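ATP phosphoribosyltransferase (Methanobacterium thermoautotrophicum, PDB 2VD3) probably catalyses the magnesium-dependent condensation of ATP with 5-phosphoribose 1-diphosphate, the first step of histidine biosynthesis, and is captured here in its histidine-inhibited form. Local coordinates at residues M235-V243 / V253-E261; A213-D224 / A276-I287. All coordinates share one frame; numbering follows the deposited sequence. Where two conformers were deposited one is given.

Contact 1: M235-V243 / V253-E261. With HIS (histidine), chain C.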
loop_
_atom_site.group_PDB
_atom_site.type_symbol
_atom_site.label_atom_id
_atom_site.label_comp_id
_atom_site.label_asym_id
_atom_site.label_seq_id
_atom_site.Cartn_x
_atom_site.Cartn_y
_atom_site.Cartn_z
ATOM N N MET A 235 38.232 31.395 -12.695
ATOM C CA MET A 235 37.384 30.528 -13.494
ATOM C C MET A 235 38.109 30.038 -14.746
ATOM O O MET A 235 37.818 30.519 -15.841
ATOM C CB MET A 235 36.105 31.266 -13.916
ATOM C CG MET A 235 35.236 31.764 -12.785
ATOM S SD MET A 235 33.502 31.446 -13.138
ATOM C CE MET A 235 33.107 32.709 -14.330
ATOM N N PRO A 236 39.034 29.065 -14.606
ATOM C CA PRO A 236 39.706 28.611 -15.827
ATOM C C PRO A 236 38.737 27.887 -16.770
ATOM O O PRO A 236 38.883 27.968 -17.986
ATOM C CB PRO A 236 40.787 27.653 -15.313
ATOM C CG PRO A 236 40.849 27.862 -13.829
ATOM C CD PRO A 236 39.500 28.327 -13.420
ATOM N N GLY A 237 37.746 27.205 -16.203
ATOM C CA GLY A 237 36.776 26.456 -16.986
ATOM C C GLY A 237 37.441 25.335 -17.758
ATOM O O GLY A 237 38.482 24.811 -17.342
ATOM N N MET A 238 36.852 24.971 -18.892
ATOM C CA MET A 238 37.340 23.822 -19.641
ATOM C C MET A 238 38.512 24.154 -20.563
ATOM O O MET A 238 39.527 23.461 -20.542
ATOM C CB MET A 238 36.191 23.098 -20.349
ATOM C CG MET A 238 35.691 21.916 -19.528
ATOM S SD MET A 238 34.060 21.265 -19.941
ATOM C CE MET A 238 34.050 19.778 -18.945
ATOM N N THR A 239 38.374 25.218 -21.349
ATOM C CA THR A 239 39.485 25.762 -22.136
ATOM C C THR A 239 39.844 27.155 -21.612
ATOM O O THR A 239 41.011 27.550 -21.598
ATOM C CB THR A 239 39.120 25.841 -23.638
ATOM O OG1 THR A 239 38.765 24.538 -24.109
ATOM C CG2 THR A 239 40.285 26.353 -24.461
ATOM N N GLY A 240 38.820 27.879 -21.174
ATOM C CA GLY A 240 38.930 29.256 -20.705
ATOM C C GLY A 240 37.535 29.858 -20.617
ATOM O O GLY A 240 36.627 29.425 -21.343
ATOM N N PRO A 241 37.351 30.861 -19.735
ATOM C CA PRO A 241 36.037 31.476 -19.537
ATOM C C PRO A 241 35.530 32.166 -20.795
ATOM O O PRO A 241 36.316 32.751 -21.548
ATOM C CB PRO A 241 36.293 32.512 -18.437
ATOM C CG PRO A 241 37.752 32.786 -18.491
ATOM C CD PRO A 241 38.381 31.485 -18.887
ATOM N N THR A 242 34.228 32.072 -21.028
ATOM C CA THR A 242 33.589 32.736 -22.160
ATOM C C THR A 242 33.139 34.113 -21.695
ATOM O O THR A 242 32.449 34.238 -20.675
ATOM C CB THR A 242 32.392 31.919 -22.713
ATOM O OG1 THR A 242 32.817 30.594 -23.061
ATOM C CG2 THR A 242 31.802 32.579 -23.941
ATOM N N VAL A 243 33.536 35.136 -22.454
ATOM C CA VAL A 243 33.327 36.534 -22.089
ATOM C C VAL A 243 32.469 37.262 -23.127
ATOM O O VAL A 243 32.788 37.258 -24.318
ATOM C CB VAL A 243 34.687 37.259 -21.909
ATOM C CG1 VAL A 243 34.493 38.716 -21.484
ATOM C CG2 VAL A 243 35.543 36.520 -20.892
ATOM N N VAL A 253 31.214 43.152 -18.500
ATOM C CA VAL A 253 31.147 41.925 -19.289
ATOM C C VAL A 253 30.419 40.821 -18.521
ATOM O O VAL A 253 30.209 40.930 -17.309
ATOM C CB VAL A 253 32.546 41.444 -19.786
ATOM C CG1 VAL A 253 33.191 42.492 -20.692
ATOM C CG2 VAL A 253 33.465 41.098 -18.628
ATOM N N ALA A 254 30.007 39.785 -19.245
ATOM C CA ALA A 254 29.431 38.583 -18.653
ATOM C C ALA A 254 30.412 37.444 -18.878
ATOM O O ALA A 254 30.937 37.280 -19.980
ATOM C CB ALA A 254 28.091 38.259 -19.282
ATOM N N VAL A 255 30.678 36.675 -17.829
ATOM C CA VAL A 255 31.670 35.614 -17.905
ATOM C C VAL A 255 31.025 34.285 -17.544
ATOM O O VAL A 255 30.382 34.173 -16.492
ATOM C CB VAL A 255 32.857 35.878 -16.953
ATOM C CG1 VAL A 255 33.913 34.794 -17.098
ATOM C CG2 VAL A 255 33.468 37.238 -17.215
ATOM N N HIS A 256 31.158 33.290 -18.422
ATOM C CA HIS A 256 30.640 31.941 -18.167
ATOM C C HIS A 256 31.761 30.889 -18.188
ATOM O O HIS A 256 32.632 30.939 -19.055
ATOM C CB HIS A 256 29.557 31.553 -19.193
ATOM C CG HIS A 256 28.677 32.690 -19.635
ATOM N ND1 HIS A 256 28.236 32.820 -20.935
ATOM C CD2 HIS A 256 28.153 33.740 -18.956
ATOM C CE1 HIS A 256 27.481 33.898 -21.037
ATOM N NE2 HIS A 256 27.416 34.476 -19.852
ATOM N N ALA A 257 31.707 29.937 -17.257
ATOM C CA ALA A 257 32.651 28.828 -17.206
ATOM C C ALA A 257 31.997 27.621 -16.557
ATOM O O ALA A 257 31.167 27.757 -15.655
ATOM C CB ALA A 257 33.900 29.224 -16.447
ATOM N N VAL A 258 32.364 26.440 -17.042
ATOM C CA VAL A 258 31.968 25.186 -16.414
ATOM C C VAL A 258 32.803 25.038 -15.141
ATOM O O VAL A 258 34.028 25.196 -15.171
ATOM C CB VAL A 258 32.214 23.983 -17.354
ATOM C CG1 VAL A 258 31.669 22.694 -16.737
ATOM C CG2 VAL A 258 31.596 24.229 -18.728
ATOM N N VAL A 259 32.139 24.794 -14.013
ATOM C CA VAL A 259 32.856 24.631 -12.748
ATOM C C VAL A 259 32.377 23.388 -11.991
ATOM O O VAL A 259 31.204 23.032 -12.048
ATOM C CB VAL A 259 32.798 25.905 -11.844
ATOM C CG1 VAL A 259 32.722 27.183 -12.679
ATOM C CG2 VAL A 259 31.645 25.849 -10.873
ATOM N N ASP A 260 33.294 22.727 -11.292
ATOM C CA ASP A 260 32.938 21.578 -10.479
ATOM C C ASP A 260 32.333 21.992 -9.140
ATOM O O ASP A 260 32.750 22.988 -8.559
ATOM C CB ASP A 260 34.151 20.684 -10.238
ATOM C CG ASP A 260 33.766 19.356 -9.631
ATOM O OD1 ASP A 260 33.242 18.496 -10.368
ATOM O OD2 ASP A 260 33.960 19.180 -8.415
ATOM N N GLU A 261 31.374 21.203 -8.653
ATOM C CA GLU A 261 30.677 21.474 -7.388
ATOM C C GLU A 261 31.575 21.579 -6.151
ATOM O O GLU A 261 31.230 22.284 -5.206
ATOM C CB GLU A 261 29.574 20.444 -7.146
ATOM C CG GLU A 261 28.373 20.596 -8.081
ATOM C CD GLU A 261 27.274 21.486 -7.518
ATOM O OE1 GLU A 261 26.143 20.980 -7.354
ATOM O OE2 GLU A 261 27.526 22.681 -7.247
HETATM N N HIS C . 34.211 28.471 -22.354
HETATM C CA HIS C . 33.690 27.887 -21.073
HETATM C C HIS C . 34.556 26.726 -20.600
HETATM O O HIS C . 34.422 26.265 -19.468
HETATM C CB HIS C . 32.241 27.417 -21.238
HETATM C CG HIS C . 32.040 26.460 -22.373
HETATM N ND1 HIS C . 31.290 26.774 -23.487
HETATM C CD2 HIS C . 32.490 25.198 -22.566
HETATM C CE1 HIS C . 31.289 25.746 -24.319
HETATM N NE2 HIS C . 32.014 24.779 -23.783
HETATM O OXT HIS C . 35.407 26.215 -21.341
HETATM O O HOH W 1 36.394 27.231 -13.682
#
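Carboxylate oxygen O of the bound histidine is gripped from both segments: Met238 N reaches it at 2.8 Å, and Val258 N at 3.2 Å along a nearly straight line (171° at the hydrogen). Its twin OXT receives Thr239 N, so consecutive amides of the loop meet the negative end of the ligand. Gly237 suits the bend before them, because its phi is positive (63°) and any CB would collide with ligand O. The ligand's amino N donates to Gly240 O and, at 2.6 Å, to Thr242 OG1. With chi1 at -56°, OG1 stands beside its own backbone N and anti to the carbonyl carbon, which carries the hydroxyl to the ammonium group.

Behind this loop begins the beta hairpin of strands 242-246 and 252-260, part of a ferredoxin-like regulatory domain of the GlnB-like type. Thr242 and His256 form its antiparallel hydrogen-bonded pair, each N donating to the other's O. Val243 and Val255 make the next, non-hydrogen-bonded pair; valine's beta branch fits an extended chain and its methyls face helix 228-234. Val255 CG1 touches both Met235 CE and Pro241 CB, each 3.6 Å away. Bent at chi2 and chi3, the flexible Met235 chain also lays CB 3.9 Å from Ala257 CB, where a small residue leaves it room, and packs onto Leu267 and Leu271 of helix 264-272. Met238 SD, 4.0 Å from Val258 CG2, lies obliquely across the valine. Asn222 ND2 and Asp278 O of a neighbouring subunit also bind the ligand.

Contact 2: A213-D224 / A276-I287; sequences AEGKRLVMLNID and ARDILVVPIERI. With HIS (histidine), chain B.
Asn222 meets Asp278 from its first side-chain atom onward: CB lies 3.6 Å from Asp278 OD2, and CG 3.7 Å from NE2 of a bound histidine. OD1 accepts the ligand's amino N at 3.1 Å. ND2 donates twice, to ligand OXT at 2.7 Å and to Asp278 OD2 at 2.9 Å, the latter on the anti side of a carboxylate turned 74° from the amide plane. Asp278 OD2 also bonds Thr239 OG1 of a neighbouring subunit. An alanine in place of Asn222 would probably leave the ligand's OXT and amino N each short one partner and Asp278 less firmly fixed.

A beta bulge between Met220 and Asn222 shifts the register of these antiparallel strands by one residue, and Asp278 turns there with positive phi (56°), its backbone O taking ligand NE2 at 3.0 Å. On the sheet face that carries Asn222, Leu280 lies over one face of the imidazole, its CD1 3.8 Å from ligand CD2, while Met220 SD rests 3.6 Å from Val282 CG2, apolar residues suited to a buried sheet. A neutral amide that donates and accepts matches the paired charges of a free amino acid, so the pocket reads the ligand's backbone and ring together.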
loop_
_atom_site.group_PDB
_atom_site.type_symbol
_atom_site.label_atom_id
_atom_site.label_comp_id
_atom_site.label_asym_id
_atom_site.label_seq_id
_atom_site.Cartn_x
_atom_site.Cartn_y
_atom_site.Cartn_z
ATOM N N ALA A 213 28.726 14.812 -16.623
ATOM C CA ALA A 213 28.097 16.075 -16.221
ATOM C C ALA A 213 27.890 16.163 -14.707
ATOM O O ALA A 213 27.572 17.238 -14.188
ATOM C CB ALA A 213 26.773 16.289 -16.966
ATOM N N GLU A 214 28.072 15.037 -14.010
ATOM C CA GLU A 214 27.851 14.969 -12.565
ATOM C C GLU A 214 28.805 15.899 -11.831
ATOM O O GLU A 214 30.010 15.882 -12.072
ATOM C CB GLU A 214 27.965 13.530 -12.037
ATOM C CG GLU A 214 27.890 13.378 -10.494
ATOM C CD GLU A 214 29.272 13.368 -9.808
ATOM O OE1 GLU A 214 30.181 12.654 -10.297
ATOM O OE2 GLU A 214 29.448 14.059 -8.772
ATOM N N GLY A 215 28.238 16.728 -10.954
ATOM C CA GLY A 215 28.999 17.700 -10.185
ATOM C C GLY A 215 29.598 18.791 -11.051
ATOM O O GLY A 215 30.558 19.452 -10.645
ATOM N N LYS A 216 29.056 18.977 -12.253
ATOM C CA LYS A 216 29.532 20.045 -13.131
ATOM C C LYS A 216 28.385 20.984 -13.459
ATOM O O LYS A 216 27.360 20.559 -13.995
ATOM C CB LYS A 216 30.125 19.479 -14.433
ATOM C CG LYS A 216 31.158 18.374 -14.264
ATOM C CD LYS A 216 32.437 18.907 -13.661
ATOM C CE LYS A 216 33.563 17.932 -13.851
ATOM N NZ LYS A 216 34.551 18.081 -12.758
ATOM N N ARG A 217 28.554 22.261 -13.144
ATOM C CA ARG A 217 27.531 23.252 -13.462
ATOM C C ARG A 217 28.147 24.348 -14.321
ATOM O O ARG A 217 29.374 24.503 -14.337
ATOM C CB ARG A 217 26.932 23.857 -12.185
ATOM C CG ARG A 217 26.265 22.889 -11.216
ATOM C CD ARG A 217 25.048 22.186 -11.815
ATOM N NE ARG A 217 24.119 21.744 -10.773
ATOM C CZ ARG A 217 24.213 20.602 -10.090
ATOM N NH1 ARG A 217 23.310 20.317 -9.154
ATOM N NH2 ARG A 217 25.198 19.746 -10.331
ATOM N N LEU A 218 27.301 25.095 -15.034
ATOM C CA LEU A 218 27.744 26.264 -15.804
ATOM C C LEU A 218 27.500 27.549 -15.004
ATOM O O LEU A 218 26.346 27.954 -14.796
ATOM C CB LEU A 218 27.043 26.330 -17.173
ATOM C CG LEU A 218 27.327 27.525 -18.096
ATOM C CD1 LEU A 218 28.694 27.433 -18.723
ATOM C CD2 LEU A 218 26.257 27.643 -19.184
ATOM N N VAL A 219 28.592 28.181 -14.574
ATOM C CA VAL A 219 28.526 29.371 -13.732
ATOM C C VAL A 219 28.661 30.653 -14.558
ATOM O O VAL A 219 29.605 30.800 -15.329
ATOM C CB VAL A 219 29.575 29.313 -12.591
ATOM C CG1 VAL A 219 29.606 30.615 -11.782
ATOM C CG2 VAL A 219 29.276 28.137 -11.681
ATOM N N MET A 220 27.698 31.562 -14.389
ATOM C CA MET A 220 27.660 32.840 -15.110
ATOM C C MET A 220 27.655 34.012 -14.131
ATOM O O MET A 220 27.052 33.930 -13.060
ATOM C CB MET A 220 26.405 32.944 -15.985
ATOM C CG MET A 220 26.222 31.840 -16.995
ATOM S SD MET A 220 24.530 31.736 -17.606
ATOM C CE MET A 220 24.508 32.945 -18.922
ATOM N N LEU A 221 28.316 35.103 -14.519
ATOM C CA LEU A 221 28.408 36.302 -13.678
ATOM C C LEU A 221 28.594 37.576 -14.495
ATOM O O LEU A 221 29.117 37.539 -15.611
ATOM C CB LEU A 221 29.544 36.171 -12.652
ATOM C CG LEU A 221 30.985 35.911 -13.115
ATOM C CD1 LEU A 221 31.680 37.157 -13.682
ATOM C CD2 LEU A 221 31.782 35.381 -11.951
ATOM N N ASN A 222 28.163 38.694 -13.921
ATOM C CA ASN A 222 28.434 40.012 -14.469
ATOM C C ASN A 222 29.610 40.653 -13.730
ATOM O O ASN A 222 29.602 40.747 -12.502
ATOM C CB ASN A 222 27.191 40.898 -14.371
ATOM C CG ASN A 222 26.066 40.435 -15.278
ATOM O OD1 ASN A 222 26.297 39.948 -16.387
ATOM N ND2 ASN A 222 24.830 40.603 -14.813
ATOM N N ILE A 223 30.625 41.076 -14.482
ATOM C CA ILE A 223 31.797 41.726 -13.899
ATOM C C ILE A 223 32.125 43.022 -14.627
ATOM O O ILE A 223 31.988 43.108 -15.849
ATOM C CB ILE A 223 33.041 40.775 -13.856
ATOM C CG1 ILE A 223 34.170 41.360 -13.008
ATOM C CG2 ILE A 223 33.563 40.467 -15.242
ATOM C CD1 ILE A 223 33.919 41.343 -11.526
ATOM N N ASP A 224 32.538 44.033 -13.867
ATOM C CA ASP A 224 33.079 45.251 -14.450
ATOM C C ASP A 224 34.442 44.914 -15.051
ATOM O O ASP A 224 35.243 44.200 -14.433
ATOM C CB ASP A 224 33.175 46.370 -13.404
ATOM C CG ASP A 224 31.819 46.714 -12.790
ATOM O OD1 ASP A 224 31.214 47.727 -13.207
ATOM O OD2 ASP A 224 31.348 45.963 -11.904
ATOM N N ALA A 276 32.369 40.528 -8.653
ATOM C CA ALA A 276 31.386 39.746 -9.386
ATOM C C ALA A 276 30.014 39.906 -8.757
ATOM O O ALA A 276 29.873 39.882 -7.531
ATOM C CB ALA A 276 31.783 38.294 -9.423
ATOM N N ARG A 277 29.009 40.107 -9.601
ATOM C CA ARG A 277 27.618 40.096 -9.150
ATOM C C ARG A 277 26.754 39.209 -10.044
ATOM O O ARG A 277 27.206 38.758 -11.104
ATOM C CB ARG A 277 27.049 41.521 -9.012
ATOM C CG ARG A 277 27.292 42.469 -10.179
ATOM C CD ARG A 277 27.196 43.917 -9.699
ATOM N NE ARG A 277 27.725 44.886 -10.664
ATOM C CZ ARG A 277 26.980 45.739 -11.369
ATOM N NH1 ARG A 277 27.560 46.585 -12.219
ATOM N NH2 ARG A 277 25.657 45.754 -11.224
ATOM N N ASP A 278 25.527 38.951 -9.588
ATOM C CA ASP A 278 24.510 38.192 -10.334
ATOM C C ASP A 278 25.001 36.807 -10.738
ATOM O O ASP A 278 24.874 36.393 -11.897
ATOM C CB ASP A 278 24.045 38.981 -11.564
ATOM C CG ASP A 278 23.897 40.461 -11.281
ATOM O OD1 ASP A 278 23.260 40.807 -10.267
ATOM O OD2 ASP A 278 24.423 41.273 -12.069
ATOM N N ILE A 279 25.564 36.094 -9.771
ATOM C CA ILE A 279 26.142 34.786 -10.036
ATOM C C ILE A 279 25.054 33.731 -10.229
ATOM O O ILE A 279 24.232 33.489 -9.341
ATOM C CB ILE A 279 27.140 34.353 -8.947
ATOM C CG1 ILE A 279 28.167 35.466 -8.696
ATOM C CG2 ILE A 279 27.834 33.057 -9.364
ATOM C CD1 ILE A 279 28.975 35.281 -7.420
ATOM N N LEU A 280 25.062 33.124 -11.410
ATOM C CA LEU A 280 24.079 32.129 -11.778
ATOM C C LEU A 280 24.759 30.793 -11.878
ATOM O O LEU A 280 25.898 30.684 -12.373
ATOM C CB LEU A 280 23.434 32.456 -13.130
ATOM C CG LEU A 280 23.123 33.904 -13.514
ATOM C CD1 LEU A 280 22.499 33.921 -14.885
ATOM C CD2 LEU A 280 22.229 34.607 -12.481
ATOM N N VAL A 281 24.057 29.775 -11.397
ATOM C CA VAL A 281 24.488 28.406 -11.567
ATOM C C VAL A 281 23.418 27.737 -12.404
ATOM O O VAL A 281 22.281 27.608 -11.965
ATOM C CB VAL A 281 24.692 27.690 -10.214
ATOM C CG1 VAL A 281 25.296 26.311 -10.433
ATOM C CG2 VAL A 281 25.607 28.519 -9.293
ATOM N N VAL A 282 23.792 27.358 -13.627
ATOM C CA VAL A 282 22.878 26.804 -14.625
ATOM C C VAL A 282 23.202 25.308 -14.772
ATOM O O VAL A 282 24.378 24.942 -14.817
ATOM C CB VAL A 282 23.071 27.527 -15.996
ATOM C CG1 VAL A 282 22.093 27.025 -17.043
ATOM C CG2 VAL A 282 22.939 29.027 -15.850
ATOM N N PRO A 283 22.173 24.439 -14.851
ATOM C CA PRO A 283 22.453 23.011 -14.960
ATOM C C PRO A 283 23.000 22.610 -16.333
ATOM O O PRO A 283 22.677 23.243 -17.351
ATOM C CB PRO A 283 21.080 22.367 -14.748
ATOM C CG PRO A 283 20.113 23.397 -15.220
ATOM C CD PRO A 283 20.725 24.721 -14.854
ATOM N N ILE A 284 23.831 21.570 -16.337
ATOM C CA ILE A 284 24.327 20.969 -17.564
ATOM C C ILE A 284 23.856 19.515 -17.608
ATOM O O ILE A 284 24.121 18.749 -16.682
ATOM C CB ILE A 284 25.883 21.032 -17.650
ATOM C CG1 ILE A 284 26.369 22.491 -17.611
ATOM C CG2 ILE A 284 26.383 20.326 -18.913
ATOM C CD1 ILE A 284 27.896 22.657 -17.500
ATOM N N GLU A 285 23.173 19.128 -18.681
ATOM C CA GLU A 285 22.659 17.765 -18.790
ATOM C C GLU A 285 23.724 16.742 -19.219
ATOM O O GLU A 285 23.810 15.647 -18.666
ATOM C CB GLU A 285 21.454 17.737 -19.730
ATOM C CG GLU A 285 20.531 16.559 -19.526
ATOM C CD GLU A 285 19.353 16.588 -20.474
ATOM O OE1 GLU A 285 18.204 16.655 -19.992
ATOM O OE2 GLU A 285 19.572 16.555 -21.702
ATOM N N ARG A 286 24.530 17.104 -20.207
ATOM C CA ARG A 286 25.533 16.197 -20.780
ATOM C C ARG A 286 26.802 16.964 -21.077
ATOM O O ARG A 286 26.747 18.084 -21.598
ATOM C CB ARG A 286 25.034 15.603 -22.089
ATOM C CG ARG A 286 24.109 14.433 -21.956
ATOM C CD ARG A 286 23.357 14.160 -23.259
ATOM N NE ARG A 286 21.973 14.611 -23.192
ATOM C CZ ARG A 286 21.101 14.539 -24.195
ATOM N NH1 ARG A 286 21.449 14.031 -25.379
ATOM N NH2 ARG A 286 19.862 14.974 -24.018
ATOM N N ILE A 287 27.944 16.362 -20.752
ATOM C CA ILE A 287 29.234 16.879 -21.196
ATOM C C ILE A 287 29.944 15.827 -22.044
ATOM O O ILE A 287 29.981 14.651 -21.680
ATOM C CB ILE A 287 30.130 17.318 -20.002
ATOM C CG1 ILE A 287 29.406 18.365 -19.162
ATOM C CG2 ILE A 287 31.489 17.848 -20.498
ATOM C CD1 ILE A 287 30.190 18.855 -17.966
HETATM N N HIS B . 23.728 39.843 -18.171
HETATM C CA HIS B . 22.416 39.176 -17.875
HETATM C C HIS B . 21.750 39.782 -16.647
HETATM O O HIS B . 20.578 39.522 -16.379
HETATM C CB HIS B . 22.606 37.669 -17.670
HETATM C CG HIS B . 23.620 37.323 -16.623
HETATM N ND1 HIS B . 24.807 36.686 -16.919
HETATM C CD2 HIS B . 23.624 37.524 -15.285
HETATM C CE1 HIS B . 25.500 36.513 -15.806
HETATM N NE2 HIS B . 24.804 37.017 -14.800
HETATM O OXT HIS B . 22.367 40.541 -15.888
#

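How the contacts relate
From the N terminus, the chain first reaches 213-224, the opening strand of contact 2, then passes through helix 228-234 into the loop 235-243. Strand 252-260 then folds back on it after only nine intervening residues, closing contact 1 as a hairpin. Helix 264-272 follows, and 276-287 returns to complete contact 2, so contact 1 is nested within the 51-residue loop that contact 2 closes. Strands 252-260 and 216-224 are neighbours at the middle of the four-stranded sheet and join the two contacts, with a salt bridge from Lys216 NZ to Asp260 OD1 (2.8 Å) near one end. Each histidine site combines contact 1 of one subunit with contact 2 of another.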